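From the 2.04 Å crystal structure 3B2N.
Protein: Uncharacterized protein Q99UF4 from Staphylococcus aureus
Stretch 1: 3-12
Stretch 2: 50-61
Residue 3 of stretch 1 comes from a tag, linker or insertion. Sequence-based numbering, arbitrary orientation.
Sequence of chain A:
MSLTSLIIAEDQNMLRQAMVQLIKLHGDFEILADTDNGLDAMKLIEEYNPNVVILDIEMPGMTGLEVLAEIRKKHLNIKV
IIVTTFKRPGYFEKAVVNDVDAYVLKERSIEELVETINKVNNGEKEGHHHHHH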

ATOM      1  N   LEU A   3      14.745  10.506  -0.238  1.00 49.97           N
ATOM      2  CA  LEU A   3      13.307  10.556  -0.588  1.00 48.41           C
ATOM      3  C   LEU A   3      12.504   9.701   0.391  1.00 45.50           C
ATOM      4  O   LEU A   3      13.065   9.121   1.325  1.00 45.04           O
ATOM      5  CB  LEU A   3      13.081  10.058  -2.018  1.00 49.71           C
ATOM      6  CG  LEU A   3      14.131  10.458  -3.044  1.00 64.61           C
ATOM      7  CD1 LEU A   3      14.928   9.230  -3.470  1.00 53.76           C
ATOM      8  CD2 LEU A   3      13.466  11.157  -4.221  1.00 56.15           C
ATOM      9  N   THR A   4      11.191   9.619   0.157  1.00 42.03           N
ATOM     10  CA  THR A   4      10.333   8.693   0.874  1.00 38.88           C
ATOM     11  C   THR A   4      10.410   7.287   0.239  1.00 37.92           C
ATOM     12  O   THR A   4      10.229   7.131  -0.985  1.00 37.17           O
ATOM     13  CB  THR A   4       8.920   9.224   0.856  1.00 38.19           C
ATOM     14  OG1 THR A   4       8.929  10.517   1.478  1.00 37.67           O
ATOM     15  CG2 THR A   4       8.014   8.313   1.611  1.00 36.77           C
ATOM     16  N   SER A   5      10.691   6.270   1.055  1.00 36.58           N
ATOM     17  CA  SER A   5      10.696   4.900   0.521  1.00 36.17           C
ATOM     18  C   SER A   5       9.335   4.209   0.601  1.00 34.14           C
ATOM     19  O   SER A   5       8.574   4.421   1.541  1.00 32.40           O
ATOM     20  CB  SER A   5      11.760   4.057   1.200  1.00 36.90           C
ATOM     21  OG  SER A   5      11.588   4.106   2.599  1.00 34.46           O
ATOM     22  N   LEU A   6       9.066   3.368  -0.405  1.00 32.94           N
ATOM     23  CA  LEU A   6       7.809   2.713  -0.584  1.00 33.42           C
ATOM     24  C   LEU A   6       8.020   1.253  -0.950  1.00 32.30           C
ATOM     25  O   LEU A   6       8.935   0.928  -1.714  1.00 32.63           O
ATOM     26  CB  LEU A   6       7.081   3.312  -1.799  1.00 35.67           C
ATOM     27  CG  LEU A   6       5.876   4.217  -1.707  1.00 60.00           C
ATOM     28  CD1 LEU A   6       6.346   5.494  -1.092  1.00 46.59           C
ATOM     29  CD2 LEU A   6       5.389   4.489  -3.120  1.00 48.21           C
ATOM     30  N   ILE A   7       7.117   0.402  -0.487  1.00 28.77           N
ATOM     31  CA  ILE A   7       6.952  -0.917  -1.061  1.00 27.41           C
ATOM     32  C   ILE A   7       5.526  -0.972  -1.623  1.00 27.66           C
ATOM     33  O   ILE A   7       4.587  -0.428  -1.026  1.00 28.36           O
ATOM     34  CB  ILE A   7       7.223  -2.055   0.001  1.00 25.60           C
ATOM     35  CG1 ILE A   7       8.718  -2.095   0.354  1.00 26.66           C
ATOM     36  CG2 ILE A   7       6.669  -3.448  -0.526  1.00 25.44           C
ATOM     37  CD1 ILE A   7       9.166  -3.093   1.447  1.00 30.60           C
ATOM     38  N   ILE A   8       5.353  -1.646  -2.760  1.00 27.93           N
ATOM     39  CA  ILE A   8       4.051  -1.719  -3.405  1.00 28.60           C
ATOM     40  C   ILE A   8       3.658  -3.149  -3.527  1.00 30.16           C
ATOM     41  O   ILE A   8       4.421  -3.961  -4.075  1.00 30.57           O
ATOM     42  CB  ILE A   8       4.040  -1.105  -4.809  1.00 29.75           C
ATOM     43  CG1 ILE A   8       4.427   0.383  -4.698  1.00 34.77           C
ATOM     44  CG2 ILE A   8       2.594  -1.337  -5.477  1.00 26.07           C
ATOM     45  CD1 ILE A   8       4.696   1.051  -6.024  1.00 31.86           C
ATOM     46  N   ALA A   9       2.504  -3.496  -2.970  1.00 29.61           N
ATOM     47  CA  ALA A   9       2.071  -4.885  -3.141  1.00 28.47           C
ATOM     48  C   ALA A   9       0.734  -4.780  -3.887  1.00 29.29           C
ATOM     49  O   ALA A   9      -0.244  -4.214  -3.363  1.00 30.48           O
ATOM     50  CB  ALA A   9       1.899  -5.585  -1.759  1.00 25.48           C
ATOM     51  N   GLU A  10       0.672  -5.323  -5.087  1.00 30.23           N
ATOM     52  CA  GLU A  10      -0.522  -5.225  -5.909  1.00 31.01           C
ATOM     53  C   GLU A  10      -0.735  -6.500  -6.763  1.00 32.49           C
ATOM     54  O   GLU A  10       0.200  -7.035  -7.390  1.00 34.42           O
ATOM     55  CB  GLU A  10      -0.456  -3.941  -6.771  1.00 29.53           C
ATOM     56  CG  GLU A  10      -1.272  -4.000  -8.121  1.00 27.68           C
ATOM     57  CD  GLU A  10      -2.803  -4.049  -7.888  1.00 34.78           C
ATOM     58  OE1 GLU A  10      -3.312  -3.360  -6.962  1.00 32.69           O
ATOM     59  OE2 GLU A  10      -3.492  -4.816  -8.599  1.00 30.27           O
ATOM     60  N   ASP A  11      -1.963  -6.994  -6.777  1.00 31.19           N
ATOM     61  CA  ASP A  11      -2.206  -8.291  -7.382  1.00 30.29           C
ATOM     62  C   ASP A  11      -1.995  -8.234  -8.889  1.00 30.12           C
ATOM     63  O   ASP A  11      -1.466  -9.136  -9.463  1.00 30.15           O
ATOM     64  CB  ASP A  11      -3.638  -8.732  -7.098  1.00 31.52           C
ATOM     65  CG  ASP A  11      -3.902 -10.142  -7.591  1.00 36.77           C
ATOM     66  OD1 ASP A  11      -4.664 -10.285  -8.544  1.00 39.71           O
ATOM     67  OD2 ASP A  11      -3.280 -11.103  -7.096  1.00 40.25           O
ATOM     68  N   GLN A  12      -2.358  -7.131  -9.537  1.00 28.51           N
ATOM     69  CA  GLN A  12      -2.359  -7.178 -10.964  1.00 30.27           C
ATOM     70  C   GLN A  12      -1.001  -6.646 -11.463  1.00 31.02           C
ATOM     71  O   GLN A  12      -0.622  -5.509 -11.152  1.00 31.71           O
ATOM     72  CB  GLN A  12      -3.527  -6.341 -11.502  1.00 28.38           C
ATOM     73  CG  GLN A  12      -3.612  -6.339 -13.015  1.00 33.93           C
ATOM     74  CD  GLN A  12      -4.483  -5.228 -13.454  1.00 32.76           C
ATOM     75  OE1 GLN A  12      -3.985  -4.154 -13.756  1.00 31.36           O
ATOM     76  NE2 GLN A  12      -5.795  -5.455 -13.479  1.00 29.11           N
ATOM     77  N   PRO A  50      10.116   0.235   4.861  1.00 35.80           N
ATOM     78  CA  PRO A  50       9.879   1.461   4.080  1.00 32.59           C
ATOM     79  C   PRO A  50       9.091   2.489   4.910  1.00 33.11           C
ATOM     80  O   PRO A  50       8.426   2.123   5.874  1.00 32.91           O
ATOM     81  CB  PRO A  50       9.016   0.968   2.902  1.00 30.91           C
ATOM     82  CG  PRO A  50       8.264  -0.211   3.483  1.00 32.33           C
ATOM     83  CD  PRO A  50       9.243  -0.875   4.442  1.00 36.60           C
ATOM     84  N   ASN A  51       9.136   3.759   4.517  1.00 33.92           N
ATOM     85  CA  ASN A  51       8.332   4.793   5.174  1.00 32.67           C
ATOM     86  C   ASN A  51       6.812   4.545   4.969  1.00 31.62           C
ATOM     87  O   ASN A  51       5.981   4.715   5.872  1.00 30.49           O
ATOM     88  CB  ASN A  51       8.747   6.154   4.617  1.00 32.39           C
ATOM     89  CG  ASN A  51      10.227   6.440   4.822  1.00 44.59           C
ATOM     90  OD1 ASN A  51      10.923   6.903   3.925  1.00 37.99           O
ATOM     91  ND2 ASN A  51      10.709   6.158   6.006  1.00 32.55           N
ATOM     92  N   VAL A  52       6.473   4.055   3.794  1.00 30.35           N
ATOM     93  CA  VAL A  52       5.083   3.954   3.375  1.00 31.02           C
ATOM     94  C   VAL A  52       4.926   2.650   2.612  1.00 32.77           C
ATOM     95  O   VAL A  52       5.849   2.213   1.870  1.00 32.77           O
ATOM     96  CB  VAL A  52       4.696   5.115   2.344  1.00 29.53           C
ATOM     97  CG1 VAL A  52       3.255   4.962   1.841  1.00 30.81           C
ATOM     98  CG2 VAL A  52       4.931   6.520   2.921  1.00 29.91           C
ATOM     99  N   VAL A  53       3.762   2.033   2.769  1.00 31.10           N
ATOM    100  CA  VAL A  53       3.414   0.904   1.902  1.00 30.05           C
ATOM    101  C   VAL A  53       2.074   1.132   1.217  1.00 29.68           C
ATOM    102  O   VAL A  53       1.133   1.735   1.794  1.00 29.20           O
ATOM    103  CB  VAL A  53       3.436  -0.491   2.614  1.00 29.72           C
ATOM    104  CG1 VAL A  53       4.847  -0.851   3.066  1.00 37.09           C
ATOM    105  CG2 VAL A  53       2.477  -0.548   3.841  1.00 34.77           C
ATOM    106  N   ILE A  54       1.984   0.616  -0.012  1.00 27.79           N
ATOM    107  CA  ILE A  54       0.744   0.609  -0.776  1.00 29.34           C
ATOM    108  C   ILE A  54       0.313  -0.852  -0.921  1.00 32.03           C
ATOM    109  O   ILE A  54       1.110  -1.689  -1.404  1.00 31.64           O
ATOM    110  CB  ILE A  54       0.987   1.274  -2.134  1.00 31.43           C
ATOM    111  CG1 ILE A  54       1.549   2.684  -1.876  1.00 40.57           C
ATOM    112  CG2 ILE A  54      -0.247   1.429  -2.886  1.00 40.18           C
ATOM    113  CD1 ILE A  54       1.841   3.424  -3.159  1.00 48.94           C
ATOM    114  N   LEU A  55      -0.928  -1.143  -0.516  1.00 28.24           N
ATOM    115  CA  LEU A  55      -1.365  -2.522  -0.404  1.00 30.86           C
ATOM    116  C   LEU A  55      -2.706  -2.670  -1.108  1.00 32.39           C
ATOM    117  O   LEU A  55      -3.669  -1.923  -0.809  1.00 30.00           O
ATOM    118  CB  LEU A  55      -1.560  -2.880   1.092  1.00 29.68           C
ATOM    119  CG  LEU A  55      -0.506  -3.515   2.001  1.00 53.16           C
ATOM    120  CD1 LEU A  55       0.894  -3.341   1.544  1.00 38.40           C
ATOM    121  CD2 LEU A  55      -0.664  -3.034   3.408  1.00 31.27           C
ATOM    122  N   ASP A  56      -2.756  -3.608  -2.045  1.00 32.63           N
ATOM    123  CA  ASP A  56      -4.023  -4.088  -2.610  1.00 32.90           C
ATOM    124  C   ASP A  56      -4.682  -4.962  -1.503  1.00 34.61           C
ATOM    125  O   ASP A  56      -4.004  -5.380  -0.581  1.00 35.52           O
ATOM    126  CB  ASP A  56      -3.682  -4.905  -3.884  1.00 32.12           C
ATOM    127  CG  ASP A  56      -4.892  -5.363  -4.671  1.00 35.55           C
ATOM    128  OD1 ASP A  56      -6.045  -4.861  -4.455  1.00 39.47           O
ATOM    129  OD2 ASP A  56      -4.687  -6.271  -5.508  1.00 37.25           O
ATOM    130  N   ILE A  57      -5.991  -5.205  -1.566  1.00 34.71           N
ATOM    131  CA  ILE A  57      -6.628  -6.073  -0.568  1.00 34.71           C
ATOM    132  C   ILE A  57      -6.502  -7.525  -0.952  1.00 36.27           C
ATOM    133  O   ILE A  57      -5.826  -8.288  -0.299  1.00 38.25           O
ATOM    134  CB  ILE A  57      -8.090  -5.766  -0.365  1.00 34.19           C
ATOM    135  CG1 ILE A  57      -8.252  -4.333   0.131  1.00 41.04           C
ATOM    136  CG2 ILE A  57      -8.719  -6.810   0.636  1.00 38.83           C
ATOM    137  CD1 ILE A  57      -9.673  -3.957   0.584  1.00 32.22           C
ATOM    138  N   GLU A  58      -7.135  -7.937  -2.022  1.00 35.82           N
ATOM    139  CA  GLU A  58      -7.225  -9.353  -2.228  1.00 39.08           C
ATOM    140  C   GLU A  58      -5.996  -9.862  -2.974  1.00 38.51           C
ATOM    141  O   GLU A  58      -5.881  -9.648  -4.169  1.00 40.22           O
ATOM    142  CB  GLU A  58      -8.501  -9.636  -3.003  1.00 42.00           C
ATOM    143  CG  GLU A  58      -8.883 -11.081  -3.130  1.00 64.23           C
ATOM    144  CD  GLU A  58     -10.283 -11.153  -3.682  1.00 62.61           C
ATOM    145  OE1 GLU A  58     -11.052 -10.209  -3.357  1.00 62.46           O
ATOM    146  OE2 GLU A  58     -10.601 -12.108  -4.440  1.00 68.55           O
ATOM    147  N   MET A  59      -5.079 -10.506  -2.254  1.00 37.57           N
ATOM    148  CA  MET A  59      -3.791 -10.983  -2.806  1.00 35.54           C
ATOM    149  C   MET A  59      -3.573 -12.365  -2.242  1.00 36.02           C
ATOM    150  O   MET A  59      -4.144 -12.719  -1.179  1.00 37.21           O
ATOM    151  CB  MET A  59      -2.591 -10.096  -2.402  1.00 34.51           C
ATOM    152  CG  MET A  59      -2.519  -8.681  -2.915  1.00 37.96           C
ATOM    153  SD  MET A  59      -0.984  -7.796  -2.423  1.00 25.76           S
ATOM    154  CE  MET A  59      -1.110  -7.584  -0.646  1.00 33.36           C
ATOM    155  N   PRO A  60      -2.782 -13.195  -2.958  1.00 34.51           N
ATOM    156  CA  PRO A  60      -2.469 -14.518  -2.379  1.00 34.52           C
ATOM    157  C   PRO A  60      -1.531 -14.366  -1.174  1.00 33.40           C
ATOM    158  O   PRO A  60      -0.921 -13.310  -1.031  1.00 33.53           O
ATOM    159  CB  PRO A  60      -1.788 -15.266  -3.551  1.00 35.45           C
ATOM    160  CG  PRO A  60      -1.288 -14.150  -4.515  1.00 36.89           C
ATOM    161  CD  PRO A  60      -2.239 -12.998  -4.320  1.00 32.13           C
ATOM    162  N   GLY A  61      -1.436 -15.378  -0.309  1.00 33.50           N
ATOM    163  CA  GLY A  61      -0.498 -15.350   0.822  1.00 33.26           C
ATOM    164  C   GLY A  61      -1.083 -14.630   2.037  1.00 34.62           C
ATOM    165  O   GLY A  61      -1.394 -15.270   3.038  1.00 35.26           O
TER
HETATM  166  O   HOH W   1      13.371   7.995   3.738  1.00 44.48           O
HETATM  167  O   HOH W   2       9.882   9.964   4.672  1.00 45.54           O

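Residues 4-9 and 52-55 form two neighbouring parallel strands of one sheet. Their directions differ by 18°, and their axes approach to 4.8 Å. Leu6 pairs with Val52, Ile7 with Val53, Ile8 with Ile54 and Ala9 with Leu55.

As in any parallel pair, each hydrogen-bonding residue of one strand serves two residues of the other. Val52 N donates to Ser5 O (3.1 Å), and Ile7 N donates to Val52 O (3.2 Å). Ile54 N reaches Ile7 O at 3.0 Å, while Ala9 N reaches Ile54 O at 2.8 Å. Asp56 N then bonds Ala9 O (2.9 Å), carrying the ladder just beyond the second strand. CA-H...O contacts lie between these bonds, the shortest from Leu6 CA to Val52 O at 3.2 Å.

Side chains alternate between the two faces. Leu6, Ile8, Val52 and Ile54 share one. There Leu6 CD2 meets Ile54 CD1 at 3.7 Å, and Leu6 CD1 meets Val52 CB at 3.8 Å. Ile7, Ala9, Val53 and Leu55 share the other. Ile7 CD1 packs on Pro50 CG (3.6 Å). The small Ala9 side chain leaves its CB 3.7 Å from Met59 SD. These contacts are apolar and largely buried.

Polar side chains join the stretches at both ends of the ladder. Ser5 and Asn51 bond reciprocally: Ser5 N donates to Asn51 OD1 (2.9 Å), and Asn51 N donates to Ser5 OG (3.1 Å). A water donates to both Leu3 O and Asn51 OD1, each at 2.7 Å, bridging the tag residue Leu3 to Asn51.

At the other end, Asp11 N donates to Asp56 OD2 (3.1 Å). Glu10 OE1 lies 3.5 Å from Asp56 OD2, bringing like charges close together. Glu10 OE2 accepts a hydrogen bond from Gln12 N at 2.7 Å, within its own stretch.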